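Local atomic coordinates of GTPase activator-like protein (Chaetomium thermophilum, PDB entry 6SSH), a protein that probably activates GTPases, stimulating GTP hydrolysis through the Rap/Ran-GAP domain of a TSC2-like protein, the part crystallised here. Residues R97-G100 with V104-V107; H31-G36 with S185-L190. All blocks are in the same frame, centred on the assembly; numbering follows the deposited sequence.

Contact 1: R97-G100 with V104-V107; sequences RHIG and VNIV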
# COMPACT_ATOMS: atom_id res chain seq x y z
N ARG A 97 8.90 4.62 -9.01
CA ARG A 97 10.16 3.93 -8.74
C ARG A 97 10.07 3.15 -7.43
O ARG A 97 10.81 2.14 -7.30
CB ARG A 97 11.36 4.87 -8.73
CG ARG A 97 11.52 5.68 -7.41
CD ARG A 97 12.71 6.65 -7.56
NE ARG A 97 13.30 7.00 -6.27
CZ ARG A 97 12.89 7.97 -5.51
NH1 ARG A 97 13.52 8.20 -4.39
NH2 ARG A 97 11.82 8.70 -5.77
N HIS A 98 9.24 3.58 -6.51
CA HIS A 98 9.06 2.82 -5.27
C HIS A 98 8.11 1.66 -5.48
O HIS A 98 8.51 0.51 -5.33
CB HIS A 98 8.57 3.71 -4.15
CG HIS A 98 9.47 4.85 -3.87
ND1 HIS A 98 10.73 4.65 -3.36
CD2 HIS A 98 9.27 6.17 -3.97
CE1 HIS A 98 11.30 5.86 -3.23
NE2 HIS A 98 10.45 6.78 -3.60
N ILE A 99 6.88 1.94 -5.88
CA ILE A 99 5.89 0.85 -5.95
C ILE A 99 6.22 -0.11 -7.08
O ILE A 99 5.95 -1.32 -6.91
CB ILE A 99 4.45 1.38 -5.97
CG1 ILE A 99 4.23 2.15 -7.24
CG2 ILE A 99 4.15 2.17 -4.65
CD1 ILE A 99 3.32 1.49 -8.15
N GLY A 100 6.86 0.30 -8.14
CA GLY A 100 7.21 -0.61 -9.23
C GLY A 100 8.33 -1.54 -8.87
O GLY A 100 8.51 -2.57 -9.53
N VAL A 104 5.31 -6.40 -3.05
CA VAL A 104 3.98 -6.36 -2.44
C VAL A 104 3.50 -4.92 -2.37
O VAL A 104 4.24 -4.05 -1.91
CB VAL A 104 4.04 -6.94 -1.00
CG1 VAL A 104 2.68 -6.94 -0.39
CG2 VAL A 104 4.66 -8.35 -1.05
N ASN A 105 2.24 -4.70 -2.79
CA ASN A 105 1.57 -3.41 -2.71
C ASN A 105 0.17 -3.57 -2.17
O ASN A 105 -0.54 -4.48 -2.60
CB ASN A 105 1.52 -2.71 -4.11
CG ASN A 105 2.86 -2.20 -4.54
OD1 ASN A 105 3.31 -1.18 -4.03
ND2 ASN A 105 3.50 -2.86 -5.41
N ILE A 106 -0.18 -2.72 -1.27
CA ILE A 106 -1.53 -2.57 -0.72
C ILE A 106 -2.26 -1.56 -1.55
O ILE A 106 -1.70 -0.44 -1.80
CB ILE A 106 -1.46 -2.14 0.74
CG1 ILE A 106 -0.74 -3.20 1.56
CG2 ILE A 106 -2.86 -1.82 1.29
CD1 ILE A 106 -0.26 -2.71 2.91
N VAL A 107 -3.47 -1.85 -2.02
CA VAL A 107 -4.26 -0.97 -2.84
C VAL A 107 -5.56 -0.63 -2.15
O VAL A 107 -6.31 -1.56 -1.78
CB VAL A 107 -4.57 -1.64 -4.19
CG1 VAL A 107 -5.46 -0.76 -5.07
CG2 VAL A 107 -3.29 -1.96 -4.94

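Contact 2: H31-G36 with S185-L190; sequences HRFLKG and SFVRLL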
# COMPACT_ATOMS: atom_id res chain seq x y z
N HIS A 31 -7.15 7.30 5.59
CA HIS A 31 -6.18 7.95 6.47
C HIS A 31 -6.14 7.34 7.87
O HIS A 31 -5.10 7.20 8.47
CB HIS A 31 -6.39 9.47 6.49
CG HIS A 31 -5.88 10.10 5.23
ND1 HIS A 31 -4.53 10.27 5.00
CD2 HIS A 31 -6.50 10.51 4.10
CE1 HIS A 31 -4.35 10.77 3.78
NE2 HIS A 31 -5.52 10.94 3.21
N ARG A 32 -7.30 6.96 8.41
CA ARG A 32 -7.30 6.31 9.73
C ARG A 32 -6.63 4.94 9.62
O ARG A 32 -5.92 4.52 10.51
CB ARG A 32 -8.70 6.21 10.28
CG ARG A 32 -9.18 7.53 10.86
CD ARG A 32 -10.54 7.32 11.58
NE ARG A 32 -11.61 7.23 10.60
CZ ARG A 32 -12.28 8.27 10.12
NH1 ARG A 32 -12.01 9.51 10.53
NH2 ARG A 32 -13.21 8.10 9.18
N PHE A 33 -6.79 4.27 8.49
CA PHE A 33 -6.14 2.99 8.24
C PHE A 33 -4.62 3.17 8.22
O PHE A 33 -3.91 2.40 8.85
CB PHE A 33 -6.63 2.41 6.91
CG PHE A 33 -5.74 1.38 6.29
CD1 PHE A 33 -5.70 0.10 6.80
CD2 PHE A 33 -4.93 1.67 5.18
CE1 PHE A 33 -4.87 -0.84 6.26
CE2 PHE A 33 -4.12 0.68 4.65
CZ PHE A 33 -4.12 -0.54 5.17
N LEU A 34 -4.09 4.19 7.53
CA LEU A 34 -2.63 4.42 7.56
C LEU A 34 -2.08 4.57 8.97
O LEU A 34 -1.04 3.99 9.30
CB LEU A 34 -2.31 5.70 6.81
CG LEU A 34 -2.50 5.65 5.27
CD1 LEU A 34 -2.09 7.02 4.72
CD2 LEU A 34 -1.68 4.56 4.64
N LYS A 35 -2.83 5.26 9.81
CA LYS A 35 -2.39 5.51 11.17
C LYS A 35 -2.38 4.25 11.97
O LYS A 35 -1.66 4.16 12.97
CB LYS A 35 -3.29 6.57 11.81
CG LYS A 35 -3.08 7.93 11.23
CD LYS A 35 -4.03 8.95 11.86
CE LYS A 35 -4.08 10.23 11.06
NZ LYS A 35 -4.89 11.29 11.76
N GLY A 36 -3.19 3.25 11.61
CA GLY A 36 -3.09 1.96 12.26
C GLY A 36 -2.05 1.02 11.71
O GLY A 36 -1.54 0.10 12.38
N SER A 185 -4.07 -4.45 11.28
CA SER A 185 -3.30 -5.62 11.68
C SER A 185 -3.44 -6.76 10.68
O SER A 185 -2.48 -7.51 10.42
CB SER A 185 -3.63 -6.05 13.10
OG SER A 185 -4.96 -6.46 13.21
N PHE A 186 -4.65 -6.97 10.13
CA PHE A 186 -4.89 -8.02 9.18
C PHE A 186 -4.08 -7.80 7.90
O PHE A 186 -3.38 -8.71 7.42
CB PHE A 186 -6.38 -8.11 8.87
CG PHE A 186 -6.76 -9.22 7.96
CD1 PHE A 186 -6.78 -10.52 8.39
CD2 PHE A 186 -7.17 -8.98 6.67
CE1 PHE A 186 -7.17 -11.57 7.55
CE2 PHE A 186 -7.54 -10.02 5.83
CZ PHE A 186 -7.53 -11.30 6.28
N VAL A 187 -4.13 -6.59 7.35
CA VAL A 187 -3.41 -6.29 6.14
C VAL A 187 -1.89 -6.32 6.40
O VAL A 187 -1.14 -6.79 5.53
CB VAL A 187 -3.88 -4.92 5.59
CG1 VAL A 187 -2.93 -4.44 4.52
CG2 VAL A 187 -5.26 -5.07 5.03
N ARG A 188 -1.46 -5.85 7.55
CA ARG A 188 -0.03 -5.86 7.79
C ARG A 188 0.46 -7.30 7.85
O ARG A 188 1.51 -7.61 7.28
CB ARG A 188 0.28 -5.08 9.09
CG ARG A 188 1.71 -4.72 9.25
CD ARG A 188 1.96 -3.96 10.54
NE ARG A 188 1.16 -4.40 11.66
CZ ARG A 188 0.25 -3.68 12.30
NH1 ARG A 188 -0.04 -2.39 12.02
NH2 ARG A 188 -0.38 -4.29 13.24
N LEU A 189 -0.26 -8.23 8.49
CA LEU A 189 0.13 -9.62 8.49
C LEU A 189 0.14 -10.21 7.08
O LEU A 189 1.09 -10.92 6.67
CB LEU A 189 -0.79 -10.42 9.43
CG LEU A 189 -0.34 -11.85 9.58
CD1 LEU A 189 1.06 -11.87 10.10
CD2 LEU A 189 -1.31 -12.61 10.53
N LEU A 190 -0.89 -9.92 6.28
CA LEU A 190 -0.87 -10.40 4.89
C LEU A 190 0.34 -9.84 4.15
O LEU A 190 0.96 -10.58 3.38
CB LEU A 190 -2.12 -9.94 4.13
CG LEU A 190 -3.46 -10.51 4.52
CD1 LEU A 190 -4.59 -9.92 3.67
CD2 LEU A 190 -3.45 -11.99 4.36
O HOH W 1 -2.12 -2.10 14.59

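Contact 1: R97-G100 with V104-V107
Ile-99 O is gripped by two asparagine amides, ND2 of Asn-105 on the facing strand and ND2 of Asn-125 in a nearby loop. The bond from Asn-105 ND2 to Ile-99 O measures 3.3 Å and is fairly straight, with an N-H...O angle of 157°. The donor stands 26° out of the carbonyl plane, and the oxygen in turn lies slightly out of the amide plane of Asn-105.

The other end of the same amide rests on the isoleucine: Asn-105 OD1 is 3.4 Å from Ile-99 CB and 3.5 Å from Ile-99 CG2. The two side chains cross at about a right angle, and the amide spans the main-chain carbonyl of Ile-99 and its beta branch. With CG swung beside its own backbone N (chi1 -72°), Asn-105 can reach the helix from a strand whose backbone is bonded to Val-127 and Ile-129. Ile-8 of strand 2-10 touches both side chains.

Helix 93-99 and the turn after it match the region that carries the asparagine thumb in Rap/Ran-GAP domains, so the contact probably helps to seat that region on the sheet. Just before Ile-99, Arg-97 forms a salt bridge with Asp-60 through NH2, and His-98 NE2 is hydrogen-bonded to the same carboxylate. Because Ile-99 O and Asn-105 are buried, the paired amide donors probably offset much of the cost of enclosing this carbonyl.

Contact 2: H31-G36 with S185-L190
Phe-33 and Val-187 meet where helices 28-37 and 183-201 lie on the same face of the central mixed sheet of the alpha/beta GAP domain. The apolar part is slight: Phe-33 CZ, at the ring edge, comes within 4.1 Å of Val-187 CG1, and the methyl lies near the ring plane instead of over a face. The side chains cross at about a right angle. Both also rest on Ile-131 of strand 127-134, which places this pair between helices and sheet, and the Phe-33 ring meets that of Trp-108.

The polar part lies at the last turn of helix 28-37. Arg-188 NH1 donates to Gly-36 O over 2.9 Å; the oxygen sits in the guanidinium plane and is approached on a lone pair, although the N-H...O angle of 131° shows a bent bond. A twist at chi3 (37°) bends the arginine chain toward that carbonyl. NH1 also bonds Leu-37 O, while Trp-67 makes a cation-pi contact with the arginine.

Solvent completes the grip: water 1 donates to Gly-36 O at 3.2 Å and accepts from Arg-188 NH2 at 3.1 Å.

How the contacts relate
Strand 104-109 joins the two contacts, whose centres are 15 Å apart. Its successive side chains point to opposite faces of the sheet: Asn-105 serves contact 1, and Ile-106 faces the helices of contact 2, with Ile-106 CD1 3.6 Å from Val-187 CG1 and Ile-106 CG2 4.3 Å from Phe-33 CZ. Contact 1 is wholly buried and joins segments with only three residues between them. Contact 2 is partly buried and brings together helix segments with 148 residues between them. Each has a side-chain donor on a main-chain carbonyl, but the interior uses a neutral amide, and the more open site a charged guanidinium with water.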